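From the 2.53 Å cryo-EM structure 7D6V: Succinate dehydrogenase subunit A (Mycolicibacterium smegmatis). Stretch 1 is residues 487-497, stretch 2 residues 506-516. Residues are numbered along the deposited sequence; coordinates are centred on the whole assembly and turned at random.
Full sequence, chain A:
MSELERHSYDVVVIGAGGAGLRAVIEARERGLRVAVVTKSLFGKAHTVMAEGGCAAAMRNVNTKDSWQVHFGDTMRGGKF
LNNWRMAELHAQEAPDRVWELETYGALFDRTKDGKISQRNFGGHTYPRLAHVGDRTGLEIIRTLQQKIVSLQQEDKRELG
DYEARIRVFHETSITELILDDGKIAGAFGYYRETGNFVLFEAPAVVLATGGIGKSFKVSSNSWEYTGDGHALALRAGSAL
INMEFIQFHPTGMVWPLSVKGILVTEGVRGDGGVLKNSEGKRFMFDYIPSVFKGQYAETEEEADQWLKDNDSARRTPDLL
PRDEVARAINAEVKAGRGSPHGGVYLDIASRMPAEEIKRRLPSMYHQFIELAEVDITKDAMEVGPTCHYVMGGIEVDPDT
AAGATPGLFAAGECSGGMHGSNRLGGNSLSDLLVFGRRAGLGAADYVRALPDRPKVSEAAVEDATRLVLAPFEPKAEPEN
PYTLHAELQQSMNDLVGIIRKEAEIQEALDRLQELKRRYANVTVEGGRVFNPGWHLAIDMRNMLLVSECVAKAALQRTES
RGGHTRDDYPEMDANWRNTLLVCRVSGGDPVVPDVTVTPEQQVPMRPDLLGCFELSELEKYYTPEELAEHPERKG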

# COMPACT_ATOMS: atom_id res chain seq x y z
N GLU A 487 -30.25 5.08 -1.19
CA GLU A 487 -31.16 6.20 -1.43
C GLU A 487 -30.56 7.51 -0.93
O GLU A 487 -30.65 8.54 -1.61
CB GLU A 487 -32.51 5.93 -0.77
CG GLU A 487 -33.25 4.76 -1.37
CD GLU A 487 -34.68 4.67 -0.91
OE1 GLU A 487 -35.15 5.61 -0.23
OE2 GLU A 487 -35.35 3.66 -1.22
N LEU A 488 -29.93 7.48 0.25
CA LEU A 488 -29.26 8.68 0.75
C LEU A 488 -28.15 9.12 -0.20
O LEU A 488 -28.01 10.32 -0.48
CB LEU A 488 -28.69 8.43 2.14
CG LEU A 488 -27.74 9.51 2.65
CD1 LEU A 488 -28.50 10.76 3.02
CD2 LEU A 488 -26.91 9.02 3.82
N GLN A 489 -27.35 8.17 -0.68
CA GLN A 489 -26.25 8.52 -1.57
C GLN A 489 -26.76 9.15 -2.86
O GLN A 489 -26.22 10.16 -3.32
CB GLN A 489 -25.42 7.28 -1.87
CG GLN A 489 -24.52 6.86 -0.74
CD GLN A 489 -23.55 5.78 -1.15
OE1 GLN A 489 -23.93 4.77 -1.72
NE2 GLN A 489 -22.27 5.99 -0.85
N GLN A 490 -27.82 8.58 -3.44
CA GLN A 490 -28.38 9.14 -4.66
C GLN A 490 -28.93 10.55 -4.42
O GLN A 490 -28.69 11.46 -5.22
CB GLN A 490 -29.47 8.23 -5.21
CG GLN A 490 -30.01 8.65 -6.57
CD GLN A 490 -28.98 8.53 -7.67
OE1 GLN A 490 -28.72 7.45 -8.18
NE2 GLN A 490 -28.37 9.65 -8.03
N SER A 491 -29.65 10.74 -3.32
CA SER A 491 -30.23 12.05 -3.05
C SER A 491 -29.15 13.11 -2.84
O SER A 491 -29.25 14.22 -3.37
CB SER A 491 -31.14 11.98 -1.83
OG SER A 491 -32.18 11.04 -2.05
N MET A 492 -28.10 12.77 -2.08
CA MET A 492 -27.03 13.74 -1.85
C MET A 492 -26.26 14.04 -3.13
O MET A 492 -25.91 15.19 -3.39
CB MET A 492 -26.09 13.25 -0.76
CG MET A 492 -26.74 13.12 0.60
SD MET A 492 -27.33 14.70 1.22
CE MET A 492 -25.78 15.50 1.62
N ASN A 493 -26.00 13.02 -3.95
CA ASN A 493 -25.30 13.26 -5.20
C ASN A 493 -26.12 14.14 -6.14
O ASN A 493 -25.58 15.03 -6.79
CB ASN A 493 -24.96 11.93 -5.88
CG ASN A 493 -23.72 12.01 -6.73
OD1 ASN A 493 -22.61 12.12 -6.22
ND2 ASN A 493 -23.90 11.95 -8.04
N ASP A 494 -27.43 13.89 -6.22
CA ASP A 494 -28.26 14.65 -7.15
C ASP A 494 -28.46 16.09 -6.69
O ASP A 494 -28.29 17.03 -7.48
CB ASP A 494 -29.61 13.96 -7.32
CG ASP A 494 -29.50 12.63 -8.03
OD1 ASP A 494 -28.37 12.13 -8.20
OD2 ASP A 494 -30.55 12.08 -8.42
N LEU A 495 -28.82 16.29 -5.42
CA LEU A 495 -29.32 17.59 -4.99
C LEU A 495 -28.31 18.42 -4.22
O LEU A 495 -28.55 19.61 -4.02
CB LEU A 495 -30.59 17.40 -4.16
CG LEU A 495 -31.62 16.46 -4.80
CD1 LEU A 495 -32.79 16.20 -3.87
CD2 LEU A 495 -32.12 17.02 -6.12
N VAL A 496 -27.21 17.83 -3.77
CA VAL A 496 -26.12 18.58 -3.14
C VAL A 496 -24.85 18.17 -3.87
O VAL A 496 -24.16 17.23 -3.47
CB VAL A 496 -26.01 18.32 -1.63
CG1 VAL A 496 -24.82 19.04 -1.05
CG2 VAL A 496 -27.29 18.72 -0.92
N GLY A 497 -24.51 18.89 -4.93
CA GLY A 497 -23.40 18.53 -5.79
C GLY A 497 -22.46 19.70 -5.96
O GLY A 497 -22.30 20.53 -5.07
N GLN A 506 -33.79 22.43 -1.08
CA GLN A 506 -35.01 22.29 -0.29
C GLN A 506 -35.61 20.90 -0.45
O GLN A 506 -36.06 20.29 0.53
CB GLN A 506 -36.02 23.36 -0.70
CG GLN A 506 -37.18 23.49 0.25
CD GLN A 506 -36.76 24.00 1.61
OE1 GLN A 506 -36.26 25.12 1.74
NE2 GLN A 506 -36.95 23.18 2.63
N GLU A 507 -35.61 20.37 -1.68
CA GLU A 507 -36.10 19.02 -1.91
C GLU A 507 -35.22 17.99 -1.21
O GLU A 507 -35.72 16.98 -0.69
CB GLU A 507 -36.17 18.74 -3.40
CG GLU A 507 -36.56 17.32 -3.77
CD GLU A 507 -36.31 17.01 -5.23
OE1 GLU A 507 -35.89 17.93 -5.96
OE2 GLU A 507 -36.51 15.85 -5.64
N ALA A 508 -33.91 18.23 -1.18
CA ALA A 508 -33.01 17.33 -0.47
C ALA A 508 -33.33 17.29 1.02
O ALA A 508 -33.35 16.22 1.63
CB ALA A 508 -31.56 17.75 -0.69
N LEU A 509 -33.58 18.45 1.62
CA LEU A 509 -33.98 18.48 3.03
C LEU A 509 -35.31 17.77 3.24
O LEU A 509 -35.49 17.01 4.20
CB LEU A 509 -34.05 19.93 3.52
CG LEU A 509 -32.71 20.60 3.81
CD1 LEU A 509 -32.89 22.09 4.00
CD2 LEU A 509 -32.06 19.98 5.03
N ASP A 510 -36.27 18.01 2.33
CA ASP A 510 -37.59 17.40 2.47
C ASP A 510 -37.51 15.88 2.41
O ASP A 510 -38.20 15.19 3.18
CB ASP A 510 -38.52 17.92 1.38
CG ASP A 510 -38.81 19.40 1.52
OD1 ASP A 510 -38.56 19.95 2.61
OD2 ASP A 510 -39.29 20.02 0.55
N ARG A 511 -36.69 15.33 1.51
CA ARG A 511 -36.58 13.89 1.45
C ARG A 511 -35.61 13.33 2.48
O ARG A 511 -35.69 12.14 2.81
CB ARG A 511 -36.18 13.43 0.04
CG ARG A 511 -34.86 13.95 -0.46
CD ARG A 511 -34.50 13.26 -1.77
NE ARG A 511 -35.46 13.52 -2.83
CZ ARG A 511 -35.22 13.33 -4.13
NH1 ARG A 511 -34.03 12.88 -4.52
NH2 ARG A 511 -36.15 13.59 -5.03
N LEU A 512 -34.72 14.15 3.04
CA LEU A 512 -33.94 13.72 4.20
C LEU A 512 -34.84 13.51 5.41
O LEU A 512 -34.60 12.59 6.20
CB LEU A 512 -32.86 14.75 4.52
CG LEU A 512 -31.50 14.61 3.83
CD1 LEU A 512 -30.63 15.81 4.13
CD2 LEU A 512 -30.81 13.34 4.27
N GLN A 513 -35.87 14.34 5.56
CA GLN A 513 -36.83 14.11 6.64
C GLN A 513 -37.53 12.77 6.48
O GLN A 513 -37.64 12.00 7.45
CB GLN A 513 -37.84 15.25 6.69
CG GLN A 513 -37.28 16.56 7.21
CD GLN A 513 -36.98 16.52 8.70
OE1 GLN A 513 -37.84 16.15 9.50
NE2 GLN A 513 -35.77 16.89 9.07
N GLU A 514 -37.99 12.45 5.27
CA GLU A 514 -38.62 11.16 5.02
C GLU A 514 -37.64 10.02 5.25
O GLU A 514 -38.00 8.97 5.79
CB GLU A 514 -39.16 11.10 3.59
CG GLU A 514 -40.31 12.05 3.31
CD GLU A 514 -41.56 11.70 4.09
OE1 GLU A 514 -41.79 10.50 4.34
OE2 GLU A 514 -42.33 12.62 4.44
N LEU A 515 -36.39 10.21 4.83
CA LEU A 515 -35.39 9.15 4.94
C LEU A 515 -35.06 8.86 6.40
O LEU A 515 -34.93 7.69 6.80
CB LEU A 515 -34.15 9.56 4.16
CG LEU A 515 -32.99 8.62 3.92
CD1 LEU A 515 -33.44 7.45 3.08
CD2 LEU A 515 -31.91 9.39 3.21
N LYS A 516 -34.96 9.90 7.23
CA LYS A 516 -34.72 9.69 8.65
C LYS A 516 -35.96 9.18 9.38
O LYS A 516 -35.82 8.56 10.44
CB LYS A 516 -34.20 10.97 9.31
CG LYS A 516 -35.25 12.02 9.56
CD LYS A 516 -34.62 13.38 9.81
CE LYS A 516 -34.07 13.49 11.21
NZ LYS A 516 -33.67 14.89 11.53

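Two helices running in opposite directions can pack closely without a single hydrogen bond between them, and this pair from succinate dehydrogenase subunit A illustrates the principle. Helix 487-495 and helix 506-516 are nearly antiparallel, at 167°, and their axes approach to 9.7 Å. No hydrogen bond crosses between them: the backbone groups are largely engaged within each helix, leaving apolar contact to dominate the 454 Å² buried.

Along the second helix, Gln506 points away, and the contact begins with Glu507, whose CD lies 3.9 Å from Leu495 CD1, so that an acidic side chain borders the apolar patch. Ala508 follows at the tightest point of the backbone register, with Ala508 CA only 5.8 Å from Leu495 CA. Its small side chain is compatible with this closeness: Ala508 CB meets Leu495 CB at 3.6 Å, while Leu495 CD1 reaches Ala508 N, also at 3.6 Å. Val496, the first residue to leave helical geometry, adds a looser contact, CG2 to Ala508 CB at 4.4 Å.

Leu509 and Asp510 make no contact, as the helical turn carries them off the interface. Arg511 returns to it one turn after Glu507, with which it forms a salt bridge, although the modelled atoms there are too close for the exact length to carry weight. Leu495 CD1 covers one face of the guanidinium, 3.6 Å from Arg511 NH1, whereas Ser491 OG sits at its edge. Ser491 OG also lies 3.2 Å from Arg511 CD, but its hydrogen bond goes back along its own helix, to Glu487 O at 3.0 Å.

Leu512 starts sideways, yet its end comes nearer, bringing CD2 to 3.7 Å from Leu488 CD1. After Gln513 and Glu514, both exposed, Leu515 closes the interface by placing CD2 3.5 Å from Leu488 CB; Lys516 lies out of reach.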